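Local atomic coordinates of interpain A (Prevotella intermedia, PDB entry 3BB7), a protein that probably acts as a C10-family cysteine peptidase, made as a zymogen that matures by autocatalytic activation and represented here by a proenzyme fragment. Residues 16-21 with 33-38; 55-60 with 297-302. The protein carries 1 engineered substitution. All coordinates share one frame; numbering follows the deposited sequence.

Contact 1. Residues 16-21 with 33-38; sequences FGYTDG and PELLGV
Tyr18 and Val38 meet across the second and fourth strands of a long antiparallel sheet, in the part that matches the Spi inhibitor family. Strands 14-18 and 35-39 are not neighbours: strand 23-26 runs between them, and Tyr18 and Leu35 both also lie on Ala24 of that middle strand.

The direct contacts are all van der Waals in character. Val38 CG2 reaches the edge of the tyrosine ring close to its plane, 3.8 Å from Tyr18 CE2 and 3.7 Å from Tyr18 OH, and the two side chains meet at about a right angle. With CG2 opposite the backbone N (chi1 56° for CG1), the valine offers a single methyl to the phenol end. Leu35 is looser, its CD1 4.3 Å from Tyr18 OH.

Backbone bonding sets the stage on both sides. Beyond Tyr18 the chain reverses through a type I turn, closed by Gly21 N donating to Tyr18 O at 2.9 Å, and Gly21 O lies at the edge of the same ring, in its plane. In the other strand, Leu36 and Gly37 form a classic beta bulge opposite Val25, while the Leu36 side chain packs on helix 49-68.

One valine methyl at the phenol edge and a more distant leucine methyl near the hydroxyl make a small, largely nonpolar surface contact: it lays side chains over the middle strand, whereas the hydrogen bonding that unites the sheet runs through that strand itself.

Contact 2. Residues 55-60 with 297-302; sequences LKAIDE and DLLNPG
Ile58 and Ala57, on helix 49-68 and within the part matching the Spi inhibitor family, pack against Leu298 and Leu299 of the loop after strand 292-294, where an inverse gamma turn is centred on Leu299. The turn is closed by a weak bond from Asn300 N to Leu298 O. Leu298 points its CB at the helix, while Leu299 gets there through its methyl CD2.

The tight part is buried and, between side chains, apolar. Ile58 CD1 lies 3.7 Å from Leu298 CD1 and 4.0 Å from Leu299 CD2, touching one methyl of each leucine. Its side chain bends twice (chi1 -73°, chi2 -72°), which brings the terminal methyl to the loop although its CB does not point there. Trp53, Trp54 and Val61 of the same helix also touch Leu299.

Toward the solvent side, around Asn300 and Gly302, the two segments draw apart. Polar links to the next part of the loop take over there: Glu60 accepts from Phe307 N through OE1 and from Thr308 N through OE2. The side chain of Ala57 is about 7 Å from that of His267, the predicted proton acceptor, so the packing lies close to the probable active site. Leu299 CD2 rests 4.0 Å from Ala57 CB and 3.9 Å from Ala57 O.

Overall arrangement
From the N terminus, the chain lays down strands 4-9, 14-18, 23-26 and 35-39 as consecutive neighbours in the sheet, and contact 1 closes the short loop from 16-21 to 33-38 within them. Helix 49-68 follows directly. Contact 2 then closes a far longer loop, from this helix to residues 297-302, after most of the peptidase part has been traversed. The two are in series and neither nest nor cross. They still meet in space: Leu36 CD1 packs 3.7 Å from Ile58 CG2, and Pro33 CG lies 3.8 Å from Leu298 CD2. Because strand 35-39 pairs with strand 292-294, the probable pro-part and the peptidase share one sheet.

Contact 1. Residues 16-21 with 33-38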
# COMPACT_ATOMS: atom_id res chain seq x y z
N PHE A 16 -14.65 12.93 -10.33
CA PHE A 16 -14.91 14.33 -10.61
C PHE A 16 -13.73 15.16 -10.16
O PHE A 16 -13.29 15.03 -9.01
CB PHE A 16 -16.10 14.82 -9.79
CG PHE A 16 -17.46 14.43 -10.33
CD1 PHE A 16 -18.17 13.39 -9.75
CD2 PHE A 16 -18.07 15.15 -11.35
CE1 PHE A 16 -19.45 13.04 -10.21
CE2 PHE A 16 -19.35 14.80 -11.81
CZ PHE A 16 -20.03 13.75 -11.24
N GLY A 17 -13.27 16.08 -11.00
CA GLY A 17 -12.28 17.04 -10.57
C GLY A 17 -12.94 18.18 -9.82
O GLY A 17 -14.05 18.59 -10.13
N TYR A 18 -12.20 18.71 -8.84
CA TYR A 18 -12.62 19.88 -8.11
C TYR A 18 -12.00 21.12 -8.72
O TYR A 18 -10.80 21.15 -9.01
CB TYR A 18 -12.10 19.76 -6.69
CG TYR A 18 -12.79 18.75 -5.77
CD1 TYR A 18 -14.12 18.42 -5.92
CD2 TYR A 18 -12.10 18.22 -4.69
CE1 TYR A 18 -14.74 17.51 -5.05
CE2 TYR A 18 -12.71 17.34 -3.81
CZ TYR A 18 -14.04 17.01 -3.98
OH TYR A 18 -14.64 16.17 -3.07
N THR A 19 -12.79 22.17 -8.85
CA THR A 19 -12.23 23.44 -9.33
C THR A 19 -11.20 24.07 -8.38
O THR A 19 -10.38 24.85 -8.85
CB THR A 19 -13.30 24.48 -9.69
OG1 THR A 19 -14.10 24.75 -8.54
CG2 THR A 19 -14.21 24.01 -10.86
N ASP A 20 -11.22 23.76 -7.07
CA ASP A 20 -10.14 24.26 -6.18
C ASP A 20 -8.90 23.39 -6.26
O ASP A 20 -7.87 23.70 -5.67
CB ASP A 20 -10.60 24.35 -4.70
CG ASP A 20 -11.47 25.57 -4.43
OD1 ASP A 20 -12.17 25.58 -3.40
OD2 ASP A 20 -11.45 26.53 -5.22
N GLY A 21 -8.98 22.30 -7.03
CA GLY A 21 -7.89 21.35 -7.11
C GLY A 21 -8.30 20.09 -6.36
O GLY A 21 -9.10 20.15 -5.41
N PRO A 33 -22.80 4.70 -0.07
CA PRO A 33 -22.51 6.09 0.30
C PRO A 33 -21.99 6.83 -0.92
O PRO A 33 -21.29 6.23 -1.75
CB PRO A 33 -21.40 5.97 1.34
CG PRO A 33 -20.78 4.64 1.08
CD PRO A 33 -21.84 3.74 0.52
N GLU A 34 -22.31 8.12 -1.04
CA GLU A 34 -21.97 8.86 -2.24
C GLU A 34 -20.46 9.05 -2.38
O GLU A 34 -19.89 8.75 -3.42
CB GLU A 34 -22.65 10.22 -2.19
CG GLU A 34 -22.49 10.97 -3.50
CD GLU A 34 -23.21 12.30 -3.55
OE1 GLU A 34 -23.16 13.09 -2.56
OE2 GLU A 34 -23.81 12.56 -4.61
N LEU A 35 -19.80 9.58 -1.37
CA LEU A 35 -18.37 9.82 -1.53
C LEU A 35 -17.58 8.57 -1.19
O LEU A 35 -17.66 8.07 -0.05
CB LEU A 35 -17.92 11.00 -0.67
CG LEU A 35 -16.42 11.20 -0.94
CD1 LEU A 35 -16.14 12.42 -1.73
CD2 LEU A 35 -15.59 11.12 0.30
N LEU A 36 -16.81 8.08 -2.16
CA LEU A 36 -16.01 6.85 -1.98
C LEU A 36 -14.54 7.16 -1.70
O LEU A 36 -13.85 6.37 -1.07
CB LEU A 36 -16.12 5.97 -3.22
CG LEU A 36 -17.57 5.63 -3.63
CD1 LEU A 36 -17.60 4.96 -4.99
CD2 LEU A 36 -18.18 4.70 -2.58
N GLY A 37 -14.07 8.29 -2.21
CA GLY A 37 -12.67 8.68 -2.05
C GLY A 37 -12.47 10.12 -2.40
O GLY A 37 -13.26 10.72 -3.14
N VAL A 38 -11.41 10.69 -1.88
CA VAL A 38 -11.13 12.11 -2.09
C VAL A 38 -9.65 12.37 -1.97
O VAL A 38 -9.01 11.84 -1.09
CB VAL A 38 -11.96 13.03 -1.13
CG1 VAL A 38 -11.75 12.68 0.35
CG2 VAL A 38 -11.72 14.55 -1.43

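Contact 2. Residues 55-60 with 297-302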
# COMPACT_ATOMS: atom_id res chain seq x y z
N LEU A 55 -10.49 0.45 -7.36
CA LEU A 55 -11.63 0.75 -8.22
C LEU A 55 -12.41 -0.51 -8.59
O LEU A 55 -13.65 -0.50 -8.63
CB LEU A 55 -11.18 1.48 -9.49
CG LEU A 55 -10.67 2.92 -9.30
CD1 LEU A 55 -10.10 3.43 -10.63
CD2 LEU A 55 -11.74 3.87 -8.79
N LYS A 56 -11.69 -1.58 -8.91
CA LYS A 56 -12.35 -2.86 -9.25
C LYS A 56 -13.14 -3.44 -8.06
O LYS A 56 -14.28 -3.90 -8.21
CB LYS A 56 -11.31 -3.87 -9.77
CG LYS A 56 -10.74 -3.49 -11.15
CD LYS A 56 -9.91 -4.62 -11.74
CE LYS A 56 -9.82 -4.47 -13.27
NZ LYS A 56 -9.32 -5.72 -13.95
N ALA A 57 -12.54 -3.36 -6.87
CA ALA A 57 -13.18 -3.80 -5.63
C ALA A 57 -14.43 -2.95 -5.30
O ALA A 57 -15.48 -3.49 -4.93
CB ALA A 57 -12.17 -3.72 -4.49
N ILE A 58 -14.34 -1.63 -5.51
CA ILE A 58 -15.51 -0.75 -5.33
C ILE A 58 -16.63 -1.14 -6.28
O ILE A 58 -17.79 -1.32 -5.87
CB ILE A 58 -15.06 0.72 -5.55
CG1 ILE A 58 -14.23 1.23 -4.35
CG2 ILE A 58 -16.24 1.65 -5.84
CD1 ILE A 58 -15.01 1.50 -3.05
N ASP A 59 -16.30 -1.28 -7.56
CA ASP A 59 -17.29 -1.70 -8.56
C ASP A 59 -17.96 -3.02 -8.14
O ASP A 59 -19.18 -3.13 -8.20
CB ASP A 59 -16.64 -1.80 -9.95
CG ASP A 59 -17.60 -2.30 -10.99
OD1 ASP A 59 -17.58 -3.52 -11.24
OD2 ASP A 59 -18.39 -1.48 -11.53
N GLU A 60 -17.16 -4.00 -7.68
CA GLU A 60 -17.66 -5.30 -7.26
C GLU A 60 -18.62 -5.16 -6.08
O GLU A 60 -19.71 -5.74 -6.07
CB GLU A 60 -16.47 -6.18 -6.87
CG GLU A 60 -16.80 -7.60 -6.49
CD GLU A 60 -15.54 -8.35 -6.10
OE1 GLU A 60 -15.01 -9.13 -6.94
OE2 GLU A 60 -15.07 -8.13 -4.97
N ASP A 297 -14.12 0.40 4.54
CA ASP A 297 -15.09 -0.29 5.39
C ASP A 297 -16.08 -1.13 4.58
O ASP A 297 -16.39 -2.28 4.94
CB ASP A 297 -15.84 0.68 6.33
CG ASP A 297 -16.45 1.88 5.62
OD1 ASP A 297 -16.34 2.05 4.38
OD2 ASP A 297 -17.07 2.70 6.34
N LEU A 298 -16.52 -0.59 3.46
CA LEU A 298 -17.51 -1.26 2.62
C LEU A 298 -16.93 -2.38 1.75
O LEU A 298 -17.68 -3.03 1.00
CB LEU A 298 -18.24 -0.24 1.76
CG LEU A 298 -17.48 0.92 1.12
CD1 LEU A 298 -16.29 0.49 0.30
CD2 LEU A 298 -18.43 1.77 0.27
N LEU A 299 -15.63 -2.64 1.84
CA LEU A 299 -15.03 -3.72 1.01
C LEU A 299 -15.10 -5.09 1.72
O LEU A 299 -14.08 -5.71 2.01
CB LEU A 299 -13.57 -3.39 0.60
CG LEU A 299 -13.43 -2.08 -0.20
CD1 LEU A 299 -11.98 -1.85 -0.52
CD2 LEU A 299 -14.26 -2.10 -1.46
N ASN A 300 -16.32 -5.56 2.02
CA ASN A 300 -16.47 -6.87 2.68
C ASN A 300 -15.95 -7.95 1.73
O ASN A 300 -16.27 -7.92 0.55
CB ASN A 300 -17.95 -7.13 3.01
CG ASN A 300 -18.17 -8.45 3.73
OD1 ASN A 300 -17.97 -8.56 4.95
ND2 ASN A 300 -18.56 -9.46 2.98
N PRO A 301 -15.12 -8.87 2.22
CA PRO A 301 -14.62 -9.97 1.39
C PRO A 301 -15.75 -10.77 0.77
O PRO A 301 -16.74 -11.06 1.44
CB PRO A 301 -13.82 -10.82 2.41
CG PRO A 301 -13.38 -9.86 3.39
CD PRO A 301 -14.50 -8.86 3.55
N GLY A 302 -15.61 -11.12 -0.51
CA GLY A 302 -16.59 -12.04 -1.15
C GLY A 302 -16.09 -13.48 -1.11
O GLY A 302 -15.39 -13.87 -0.15